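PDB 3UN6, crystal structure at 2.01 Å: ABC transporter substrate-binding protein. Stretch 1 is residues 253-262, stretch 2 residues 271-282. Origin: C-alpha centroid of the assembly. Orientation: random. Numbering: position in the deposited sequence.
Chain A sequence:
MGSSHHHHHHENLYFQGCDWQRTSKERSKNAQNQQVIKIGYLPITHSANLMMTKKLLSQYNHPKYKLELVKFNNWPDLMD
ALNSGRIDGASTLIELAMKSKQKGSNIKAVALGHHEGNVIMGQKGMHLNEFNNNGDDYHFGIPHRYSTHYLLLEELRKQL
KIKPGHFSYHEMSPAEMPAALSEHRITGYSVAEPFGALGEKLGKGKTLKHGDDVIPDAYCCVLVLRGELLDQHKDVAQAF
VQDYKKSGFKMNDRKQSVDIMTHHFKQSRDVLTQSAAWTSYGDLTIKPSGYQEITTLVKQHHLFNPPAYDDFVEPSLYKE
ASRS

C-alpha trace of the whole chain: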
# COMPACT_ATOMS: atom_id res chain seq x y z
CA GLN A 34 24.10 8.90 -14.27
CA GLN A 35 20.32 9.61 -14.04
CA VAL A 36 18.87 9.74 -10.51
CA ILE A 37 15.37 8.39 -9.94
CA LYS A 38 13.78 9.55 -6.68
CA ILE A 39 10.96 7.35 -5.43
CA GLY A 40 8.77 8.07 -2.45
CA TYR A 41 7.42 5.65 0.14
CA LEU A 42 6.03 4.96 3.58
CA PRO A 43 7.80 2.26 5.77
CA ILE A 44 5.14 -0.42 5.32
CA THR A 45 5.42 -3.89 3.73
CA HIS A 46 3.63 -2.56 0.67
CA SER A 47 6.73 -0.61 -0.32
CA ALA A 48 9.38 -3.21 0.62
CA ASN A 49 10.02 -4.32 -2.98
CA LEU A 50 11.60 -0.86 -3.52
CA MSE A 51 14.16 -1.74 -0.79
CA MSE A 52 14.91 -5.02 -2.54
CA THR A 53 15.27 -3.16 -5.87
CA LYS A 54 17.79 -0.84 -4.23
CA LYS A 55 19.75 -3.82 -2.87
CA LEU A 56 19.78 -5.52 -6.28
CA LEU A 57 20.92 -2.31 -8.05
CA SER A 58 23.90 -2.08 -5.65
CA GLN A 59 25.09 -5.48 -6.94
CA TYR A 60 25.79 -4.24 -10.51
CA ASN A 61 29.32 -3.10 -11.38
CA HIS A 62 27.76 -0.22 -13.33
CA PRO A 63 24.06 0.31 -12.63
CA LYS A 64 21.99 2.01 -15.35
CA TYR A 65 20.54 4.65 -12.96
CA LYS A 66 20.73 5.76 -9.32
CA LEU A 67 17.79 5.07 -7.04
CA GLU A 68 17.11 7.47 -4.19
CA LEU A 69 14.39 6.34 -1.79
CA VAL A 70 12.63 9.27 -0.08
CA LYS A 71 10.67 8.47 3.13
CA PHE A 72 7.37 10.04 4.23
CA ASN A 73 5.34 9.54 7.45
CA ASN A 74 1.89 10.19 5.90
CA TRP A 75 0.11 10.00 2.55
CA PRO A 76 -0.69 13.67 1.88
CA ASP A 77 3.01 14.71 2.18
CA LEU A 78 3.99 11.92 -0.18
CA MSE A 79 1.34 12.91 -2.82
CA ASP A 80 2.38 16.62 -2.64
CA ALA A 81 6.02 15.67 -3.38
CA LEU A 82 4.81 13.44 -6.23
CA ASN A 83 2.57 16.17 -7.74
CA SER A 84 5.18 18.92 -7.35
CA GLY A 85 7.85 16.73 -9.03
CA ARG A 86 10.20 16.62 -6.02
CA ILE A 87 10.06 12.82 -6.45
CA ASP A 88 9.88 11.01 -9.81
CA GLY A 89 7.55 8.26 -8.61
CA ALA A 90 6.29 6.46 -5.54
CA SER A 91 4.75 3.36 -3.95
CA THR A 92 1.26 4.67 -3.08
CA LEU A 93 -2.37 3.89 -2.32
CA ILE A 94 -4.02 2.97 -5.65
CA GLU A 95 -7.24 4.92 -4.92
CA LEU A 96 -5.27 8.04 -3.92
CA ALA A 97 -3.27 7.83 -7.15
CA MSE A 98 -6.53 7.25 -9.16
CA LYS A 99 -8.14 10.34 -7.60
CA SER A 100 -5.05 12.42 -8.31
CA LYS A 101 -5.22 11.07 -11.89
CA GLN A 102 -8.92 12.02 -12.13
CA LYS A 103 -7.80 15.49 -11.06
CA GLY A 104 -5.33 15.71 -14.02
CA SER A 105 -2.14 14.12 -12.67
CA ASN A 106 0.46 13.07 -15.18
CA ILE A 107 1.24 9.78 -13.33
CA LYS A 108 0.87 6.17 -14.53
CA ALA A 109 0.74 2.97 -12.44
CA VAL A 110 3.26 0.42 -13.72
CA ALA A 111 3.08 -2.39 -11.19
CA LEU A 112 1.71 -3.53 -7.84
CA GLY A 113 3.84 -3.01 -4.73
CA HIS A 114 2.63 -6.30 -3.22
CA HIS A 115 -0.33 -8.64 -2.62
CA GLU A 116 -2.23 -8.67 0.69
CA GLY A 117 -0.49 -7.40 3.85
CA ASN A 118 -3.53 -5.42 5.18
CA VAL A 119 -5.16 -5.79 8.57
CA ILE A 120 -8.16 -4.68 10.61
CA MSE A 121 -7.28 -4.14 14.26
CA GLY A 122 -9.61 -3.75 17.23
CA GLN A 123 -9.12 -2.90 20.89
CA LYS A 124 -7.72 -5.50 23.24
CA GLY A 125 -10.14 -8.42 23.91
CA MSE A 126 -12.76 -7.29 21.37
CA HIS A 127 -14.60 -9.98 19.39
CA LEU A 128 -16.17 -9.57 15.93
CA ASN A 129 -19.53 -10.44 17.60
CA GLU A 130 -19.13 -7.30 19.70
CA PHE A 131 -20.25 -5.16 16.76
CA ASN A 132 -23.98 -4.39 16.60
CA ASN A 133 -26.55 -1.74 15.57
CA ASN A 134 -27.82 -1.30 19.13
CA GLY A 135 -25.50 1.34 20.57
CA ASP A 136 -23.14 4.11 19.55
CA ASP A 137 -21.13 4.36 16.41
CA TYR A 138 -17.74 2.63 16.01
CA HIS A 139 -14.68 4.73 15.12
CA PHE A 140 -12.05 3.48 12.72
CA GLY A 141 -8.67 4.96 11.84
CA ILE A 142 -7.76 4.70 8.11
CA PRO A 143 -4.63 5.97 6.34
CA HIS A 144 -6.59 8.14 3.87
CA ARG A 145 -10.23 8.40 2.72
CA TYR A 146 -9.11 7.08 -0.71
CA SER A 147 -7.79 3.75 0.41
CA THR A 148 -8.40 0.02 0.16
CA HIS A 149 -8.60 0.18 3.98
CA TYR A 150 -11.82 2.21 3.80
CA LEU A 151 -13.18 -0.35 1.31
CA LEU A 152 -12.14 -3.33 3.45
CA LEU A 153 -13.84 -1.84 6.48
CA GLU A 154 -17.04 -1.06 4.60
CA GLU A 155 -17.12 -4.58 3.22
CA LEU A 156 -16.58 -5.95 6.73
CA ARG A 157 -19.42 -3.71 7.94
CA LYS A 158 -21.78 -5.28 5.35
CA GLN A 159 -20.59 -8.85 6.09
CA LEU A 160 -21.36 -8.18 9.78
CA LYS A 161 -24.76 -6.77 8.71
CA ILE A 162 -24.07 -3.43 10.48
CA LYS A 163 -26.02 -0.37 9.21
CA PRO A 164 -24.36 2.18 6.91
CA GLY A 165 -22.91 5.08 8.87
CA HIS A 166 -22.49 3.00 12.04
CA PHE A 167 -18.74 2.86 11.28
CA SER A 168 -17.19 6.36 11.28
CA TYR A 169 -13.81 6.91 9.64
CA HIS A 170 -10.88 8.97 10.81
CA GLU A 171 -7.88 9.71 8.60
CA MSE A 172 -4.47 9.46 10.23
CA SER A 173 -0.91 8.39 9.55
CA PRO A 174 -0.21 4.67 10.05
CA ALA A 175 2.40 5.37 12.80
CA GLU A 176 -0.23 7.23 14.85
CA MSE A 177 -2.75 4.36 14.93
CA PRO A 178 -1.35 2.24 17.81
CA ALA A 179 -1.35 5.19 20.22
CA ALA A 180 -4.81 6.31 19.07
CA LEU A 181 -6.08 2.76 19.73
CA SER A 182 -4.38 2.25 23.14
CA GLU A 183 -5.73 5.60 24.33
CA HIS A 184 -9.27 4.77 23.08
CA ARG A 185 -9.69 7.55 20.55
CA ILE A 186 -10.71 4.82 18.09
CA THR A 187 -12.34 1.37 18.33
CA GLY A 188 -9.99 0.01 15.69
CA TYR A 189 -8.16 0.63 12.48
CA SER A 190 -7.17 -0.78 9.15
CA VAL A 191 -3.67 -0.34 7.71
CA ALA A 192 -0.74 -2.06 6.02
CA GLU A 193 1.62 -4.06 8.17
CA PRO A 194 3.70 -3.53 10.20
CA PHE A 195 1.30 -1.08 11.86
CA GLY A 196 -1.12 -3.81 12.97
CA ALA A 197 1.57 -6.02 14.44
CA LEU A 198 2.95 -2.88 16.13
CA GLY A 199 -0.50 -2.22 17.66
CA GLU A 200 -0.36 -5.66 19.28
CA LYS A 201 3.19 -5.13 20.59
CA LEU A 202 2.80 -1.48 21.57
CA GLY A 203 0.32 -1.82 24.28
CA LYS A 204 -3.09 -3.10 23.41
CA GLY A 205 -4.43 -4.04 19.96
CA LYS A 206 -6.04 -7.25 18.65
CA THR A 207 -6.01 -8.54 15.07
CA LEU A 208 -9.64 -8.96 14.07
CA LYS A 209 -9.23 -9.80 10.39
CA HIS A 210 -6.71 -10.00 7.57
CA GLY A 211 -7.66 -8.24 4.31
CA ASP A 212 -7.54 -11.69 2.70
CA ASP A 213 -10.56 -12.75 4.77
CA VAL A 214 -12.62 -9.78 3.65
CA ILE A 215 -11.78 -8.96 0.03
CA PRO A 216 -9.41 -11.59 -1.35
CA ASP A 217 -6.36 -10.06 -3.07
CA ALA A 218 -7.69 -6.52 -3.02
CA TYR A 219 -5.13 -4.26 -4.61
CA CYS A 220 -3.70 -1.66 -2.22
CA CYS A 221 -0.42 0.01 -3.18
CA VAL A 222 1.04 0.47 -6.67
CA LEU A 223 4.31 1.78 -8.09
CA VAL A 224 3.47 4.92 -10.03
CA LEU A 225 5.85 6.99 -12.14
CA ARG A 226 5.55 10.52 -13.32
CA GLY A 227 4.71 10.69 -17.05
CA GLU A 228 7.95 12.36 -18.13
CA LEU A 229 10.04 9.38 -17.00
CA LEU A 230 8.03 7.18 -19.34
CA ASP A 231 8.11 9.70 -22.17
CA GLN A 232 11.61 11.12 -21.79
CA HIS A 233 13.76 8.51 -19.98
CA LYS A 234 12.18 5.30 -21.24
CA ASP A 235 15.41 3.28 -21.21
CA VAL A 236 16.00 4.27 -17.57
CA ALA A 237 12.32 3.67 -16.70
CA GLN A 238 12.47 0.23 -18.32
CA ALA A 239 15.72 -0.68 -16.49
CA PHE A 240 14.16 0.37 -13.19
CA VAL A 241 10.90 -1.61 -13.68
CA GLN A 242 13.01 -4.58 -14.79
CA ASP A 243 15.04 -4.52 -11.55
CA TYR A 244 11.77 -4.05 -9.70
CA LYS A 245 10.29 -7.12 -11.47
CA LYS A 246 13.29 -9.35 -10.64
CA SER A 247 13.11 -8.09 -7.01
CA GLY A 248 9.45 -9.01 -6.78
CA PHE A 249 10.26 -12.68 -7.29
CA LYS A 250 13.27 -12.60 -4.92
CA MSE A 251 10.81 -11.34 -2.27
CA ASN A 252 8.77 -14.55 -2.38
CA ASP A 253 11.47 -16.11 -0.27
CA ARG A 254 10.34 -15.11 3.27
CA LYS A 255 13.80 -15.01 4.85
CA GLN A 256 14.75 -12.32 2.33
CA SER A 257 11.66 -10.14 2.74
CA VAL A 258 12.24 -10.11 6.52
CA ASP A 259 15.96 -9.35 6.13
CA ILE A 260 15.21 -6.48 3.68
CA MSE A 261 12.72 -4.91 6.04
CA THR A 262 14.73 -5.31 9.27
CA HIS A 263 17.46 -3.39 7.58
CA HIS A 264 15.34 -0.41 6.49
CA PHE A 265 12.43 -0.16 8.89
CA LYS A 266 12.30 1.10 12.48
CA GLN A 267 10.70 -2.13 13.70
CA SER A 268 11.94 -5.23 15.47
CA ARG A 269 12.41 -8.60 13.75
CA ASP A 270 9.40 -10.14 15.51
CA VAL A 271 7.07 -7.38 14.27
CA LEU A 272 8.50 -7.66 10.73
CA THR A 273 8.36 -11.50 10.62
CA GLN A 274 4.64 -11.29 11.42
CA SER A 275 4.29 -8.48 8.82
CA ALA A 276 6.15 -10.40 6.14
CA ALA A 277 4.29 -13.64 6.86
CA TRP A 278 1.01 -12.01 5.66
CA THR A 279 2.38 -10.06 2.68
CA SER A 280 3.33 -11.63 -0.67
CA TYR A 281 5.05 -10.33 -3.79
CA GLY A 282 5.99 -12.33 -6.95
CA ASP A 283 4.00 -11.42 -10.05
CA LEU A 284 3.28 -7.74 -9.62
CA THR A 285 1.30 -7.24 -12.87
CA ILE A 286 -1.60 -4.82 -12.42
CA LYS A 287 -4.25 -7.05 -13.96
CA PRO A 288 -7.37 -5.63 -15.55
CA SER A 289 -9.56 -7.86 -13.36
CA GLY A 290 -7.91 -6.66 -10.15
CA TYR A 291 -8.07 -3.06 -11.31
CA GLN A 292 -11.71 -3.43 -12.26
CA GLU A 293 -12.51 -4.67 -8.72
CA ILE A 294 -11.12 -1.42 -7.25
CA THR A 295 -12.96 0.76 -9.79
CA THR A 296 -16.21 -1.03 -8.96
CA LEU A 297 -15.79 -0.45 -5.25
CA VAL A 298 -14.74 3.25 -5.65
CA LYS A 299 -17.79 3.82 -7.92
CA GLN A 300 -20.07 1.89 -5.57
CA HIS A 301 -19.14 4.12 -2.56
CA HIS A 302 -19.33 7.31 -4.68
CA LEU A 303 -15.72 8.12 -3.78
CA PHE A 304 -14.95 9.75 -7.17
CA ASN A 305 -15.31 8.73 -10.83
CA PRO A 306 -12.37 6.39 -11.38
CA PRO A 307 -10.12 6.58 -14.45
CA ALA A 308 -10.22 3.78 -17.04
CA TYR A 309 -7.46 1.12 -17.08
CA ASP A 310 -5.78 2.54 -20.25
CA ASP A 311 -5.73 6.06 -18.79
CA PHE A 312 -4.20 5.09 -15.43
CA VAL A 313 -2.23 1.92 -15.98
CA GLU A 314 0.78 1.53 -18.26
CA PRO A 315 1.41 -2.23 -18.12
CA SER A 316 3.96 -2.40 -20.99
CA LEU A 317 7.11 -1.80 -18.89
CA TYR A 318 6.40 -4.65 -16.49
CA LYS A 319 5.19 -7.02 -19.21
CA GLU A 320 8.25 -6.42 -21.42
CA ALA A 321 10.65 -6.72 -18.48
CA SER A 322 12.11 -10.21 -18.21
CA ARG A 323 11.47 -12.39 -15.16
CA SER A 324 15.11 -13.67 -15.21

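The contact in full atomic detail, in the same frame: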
# COMPACT_ATOMS: atom_id res chain seq x y z
N ASP A 253 10.74 -15.45 -1.31
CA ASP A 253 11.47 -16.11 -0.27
C ASP A 253 11.28 -15.27 1.00
O ASP A 253 11.75 -14.14 1.07
CB ASP A 253 12.94 -16.20 -0.63
CG ASP A 253 13.78 -16.71 0.53
OD1 ASP A 253 13.20 -16.97 1.60
OD2 ASP A 253 15.01 -16.84 0.39
N ARG A 254 10.60 -15.83 2.00
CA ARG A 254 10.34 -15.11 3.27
C ARG A 254 11.54 -14.66 4.09
O ARG A 254 11.45 -13.64 4.77
CB ARG A 254 9.41 -15.87 4.21
CG ARG A 254 8.03 -15.27 4.31
CD ARG A 254 7.12 -15.62 3.17
NE ARG A 254 5.87 -14.87 3.31
CZ ARG A 254 4.72 -15.21 2.76
NH1 ARG A 254 3.65 -14.45 2.95
NH2 ARG A 254 4.61 -16.32 2.05
N LYS A 255 12.62 -15.43 4.09
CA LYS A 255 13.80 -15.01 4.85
C LYS A 255 14.25 -13.66 4.33
O LYS A 255 14.52 -12.76 5.11
CB LYS A 255 14.97 -16.00 4.77
CG LYS A 255 16.24 -15.45 5.46
CD LYS A 255 17.49 -16.27 5.19
CE LYS A 255 18.75 -15.53 5.66
NZ LYS A 255 19.99 -16.30 5.40
N GLN A 256 14.34 -13.55 3.00
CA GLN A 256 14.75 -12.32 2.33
C GLN A 256 13.85 -11.12 2.61
O GLN A 256 14.36 -10.04 2.88
CB GLN A 256 14.85 -12.53 0.81
CG GLN A 256 16.29 -12.74 0.28
CD GLN A 256 17.11 -11.42 0.24
OE1 GLN A 256 16.73 -10.41 0.85
NE2 GLN A 256 18.23 -11.43 -0.48
N SER A 257 12.54 -11.29 2.52
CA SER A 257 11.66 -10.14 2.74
C SER A 257 11.83 -9.60 4.16
O SER A 257 11.83 -8.38 4.36
CB SER A 257 10.19 -10.46 2.44
OG SER A 257 9.74 -11.58 3.18
N VAL A 258 12.00 -10.51 5.13
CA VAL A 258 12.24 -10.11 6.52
C VAL A 258 13.56 -9.36 6.62
O VAL A 258 13.61 -8.27 7.16
CB VAL A 258 12.26 -11.33 7.53
CG1 VAL A 258 12.72 -10.88 8.92
CG2 VAL A 258 10.86 -12.02 7.60
N ASP A 259 14.62 -9.96 6.09
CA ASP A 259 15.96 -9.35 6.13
C ASP A 259 15.98 -7.95 5.48
O ASP A 259 16.58 -7.02 6.01
CB ASP A 259 17.00 -10.28 5.46
CG ASP A 259 17.22 -11.59 6.25
OD1 ASP A 259 16.96 -11.63 7.47
OD2 ASP A 259 17.68 -12.59 5.64
N ILE A 260 15.32 -7.81 4.33
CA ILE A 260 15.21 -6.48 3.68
C ILE A 260 14.58 -5.46 4.61
O ILE A 260 15.10 -4.37 4.81
CB ILE A 260 14.38 -6.54 2.38
CG1 ILE A 260 15.29 -6.82 1.18
CG2 ILE A 260 13.69 -5.24 2.13
CD1 ILE A 260 16.34 -5.69 0.92
N MSE A 261 13.43 -5.81 5.18
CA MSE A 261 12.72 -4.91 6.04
C MSE A 261 13.43 -4.59 7.36
O MSE A 261 13.41 -3.43 7.79
CB MSE A 261 11.32 -5.43 6.31
CG MSE A 261 10.50 -5.53 5.02
SE MSE A 261 8.68 -5.91 5.43
CE MSE A 261 8.82 -7.52 6.14
N THR A 262 14.06 -5.57 8.00
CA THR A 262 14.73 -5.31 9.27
C THR A 262 15.81 -4.27 9.06
O THR A 262 16.08 -3.43 9.93
CB THR A 262 15.33 -6.57 9.92
OG1 THR A 262 16.17 -7.25 8.98
CG2 THR A 262 14.22 -7.52 10.39
N VAL A 271 8.13 -8.13 14.94
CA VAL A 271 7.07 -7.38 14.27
C VAL A 271 7.14 -7.54 12.75
O VAL A 271 6.10 -7.65 12.11
CB VAL A 271 7.11 -5.87 14.64
CG1 VAL A 271 6.32 -4.99 13.63
CG2 VAL A 271 6.61 -5.70 16.07
N LEU A 272 8.35 -7.58 12.18
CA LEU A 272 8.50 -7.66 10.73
C LEU A 272 8.33 -9.09 10.17
O LEU A 272 7.94 -9.26 9.01
CB LEU A 272 9.83 -7.02 10.28
CG LEU A 272 9.87 -5.50 10.52
CD1 LEU A 272 11.29 -5.00 10.38
CD2 LEU A 272 8.91 -4.74 9.57
N THR A 273 8.60 -10.10 11.01
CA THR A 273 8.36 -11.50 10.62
C THR A 273 6.85 -11.69 10.50
O THR A 273 6.36 -12.24 9.51
CB THR A 273 8.96 -12.46 11.64
OG1 THR A 273 10.37 -12.25 11.67
CG2 THR A 273 8.68 -13.91 11.23
N GLN A 274 6.10 -11.22 11.49
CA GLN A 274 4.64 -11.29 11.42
C GLN A 274 4.12 -10.53 10.17
O GLN A 274 3.26 -11.02 9.43
CB GLN A 274 4.02 -10.71 12.70
CG GLN A 274 2.49 -10.63 12.69
CD GLN A 274 1.96 -10.25 14.05
OE1 GLN A 274 2.57 -10.56 15.06
NE2 GLN A 274 0.82 -9.59 14.08
N SER A 275 4.68 -9.34 9.94
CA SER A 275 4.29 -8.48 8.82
C SER A 275 4.56 -9.14 7.47
O SER A 275 3.71 -9.10 6.58
CB SER A 275 5.04 -7.15 8.91
OG SER A 275 4.69 -6.45 10.11
N ALA A 276 5.74 -9.74 7.36
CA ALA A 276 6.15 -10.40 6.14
C ALA A 276 5.38 -11.69 5.90
O ALA A 276 5.11 -12.04 4.74
CB ALA A 276 7.66 -10.67 6.19
N ALA A 277 5.03 -12.39 6.98
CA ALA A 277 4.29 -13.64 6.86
C ALA A 277 2.97 -13.42 6.11
O ALA A 277 2.57 -14.28 5.34
CB ALA A 277 4.02 -14.26 8.21
N TRP A 278 2.32 -12.26 6.29
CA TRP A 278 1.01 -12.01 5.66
C TRP A 278 1.03 -11.15 4.39
O TRP A 278 -0.03 -10.79 3.86
CB TRP A 278 0.02 -11.44 6.70
CG TRP A 278 -0.30 -12.43 7.77
CD1 TRP A 278 0.41 -12.67 8.93
CD2 TRP A 278 -1.37 -13.38 7.76
NE1 TRP A 278 -0.17 -13.68 9.64
CE2 TRP A 278 -1.27 -14.13 8.95
CE3 TRP A 278 -2.43 -13.64 6.88
CZ2 TRP A 278 -2.18 -15.12 9.29
CZ3 TRP A 278 -3.34 -14.63 7.21
CH2 TRP A 278 -3.21 -15.36 8.40
N THR A 279 2.23 -10.83 3.90
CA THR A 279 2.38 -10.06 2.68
C THR A 279 3.01 -11.00 1.65
O THR A 279 3.73 -11.90 2.01
CB THR A 279 3.26 -8.82 2.91
OG1 THR A 279 2.81 -8.11 4.07
CG2 THR A 279 3.20 -7.87 1.69
N SER A 280 2.68 -10.83 0.38
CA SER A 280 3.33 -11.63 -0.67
C SER A 280 3.71 -10.69 -1.79
O SER A 280 3.26 -9.54 -1.84
CB SER A 280 2.47 -12.81 -1.15
OG SER A 280 1.45 -12.38 -2.02
N TYR A 281 4.60 -11.14 -2.66
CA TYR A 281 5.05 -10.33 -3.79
C TYR A 281 4.94 -11.17 -5.09
O TYR A 281 3.84 -11.47 -5.51
CB TYR A 281 6.46 -9.80 -3.51
CG TYR A 281 6.51 -8.98 -2.24
CD1 TYR A 281 6.32 -7.60 -2.26
CD2 TYR A 281 6.71 -9.59 -1.00
CE1 TYR A 281 6.34 -6.86 -1.10
CE2 TYR A 281 6.73 -8.85 0.17
CZ TYR A 281 6.55 -7.48 0.12
OH TYR A 281 6.54 -6.72 1.27
N GLY A 282 6.05 -11.52 -5.72
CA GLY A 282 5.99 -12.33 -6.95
C GLY A 282 5.56 -11.56 -8.20
O GLY A 282 6.19 -10.57 -8.59
O HOH W 1 6.81 -11.41 2.68

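Two helices of one chain, 254-262 and 271-277, pack at a steep angle through a small apolar seam, and an arginine at the start of the first reaches the carbonyl-rich C-terminal end of the second. The axes approach to 9.2 Å with 132° between their N-to-C directions, and the contact buries 513 Å² in all. At its centre lies Ala276, whose CB points toward the first helix. Its methyl is small enough for Val258 CG2 to approach CB of Ala276 to 3.7 Å and for CE of selenomethionine Met261 to approach the same CB to 3.4 Å. Val258, with chi1 t, is set sideways, and its CG1 lies 3.9 Å from Thr273 OG1, near the closest CA pair, Val258 CA and Thr273 CA at 5.8 Å. One turn earlier in the second helix, Leu272 points toward the first; its CD1 lies 4.1 Å from Met261 CB and 3.9 Å from Thr262 CG2. The long, unbranched Met261 side chain (m, t, m) thus spans Leu272 and Ala276. Thr262 OG1 is turned to its own helix, bonding Asp259 O at 3.0 Å, which leaves its methyl for Leu272.

The polar part lies where the second helix ends. Arg254 leaves its backbone sideways, but its length brings the guanidinium to the carbonyls at the end of the helix: NE donates to Ala276 O at 3.3 Å, near the guanidinium plane, and NH1 adds a weak bond to the same oxygen, also 3.3 Å. Arg254 NH1 also lies 2.7 Å from Thr279 O. Ser257, pointing toward the second stretch, extends this polar patch: water 1 sits 3.0 Å from Ser257 OG and donates to Ala276 O at 2.7 Å, bridging the helices beside the methyl of Ala276. Beyond it, Tyr281 brings its ring end nearer, with CE2 4.4 Å from Ser257 CB.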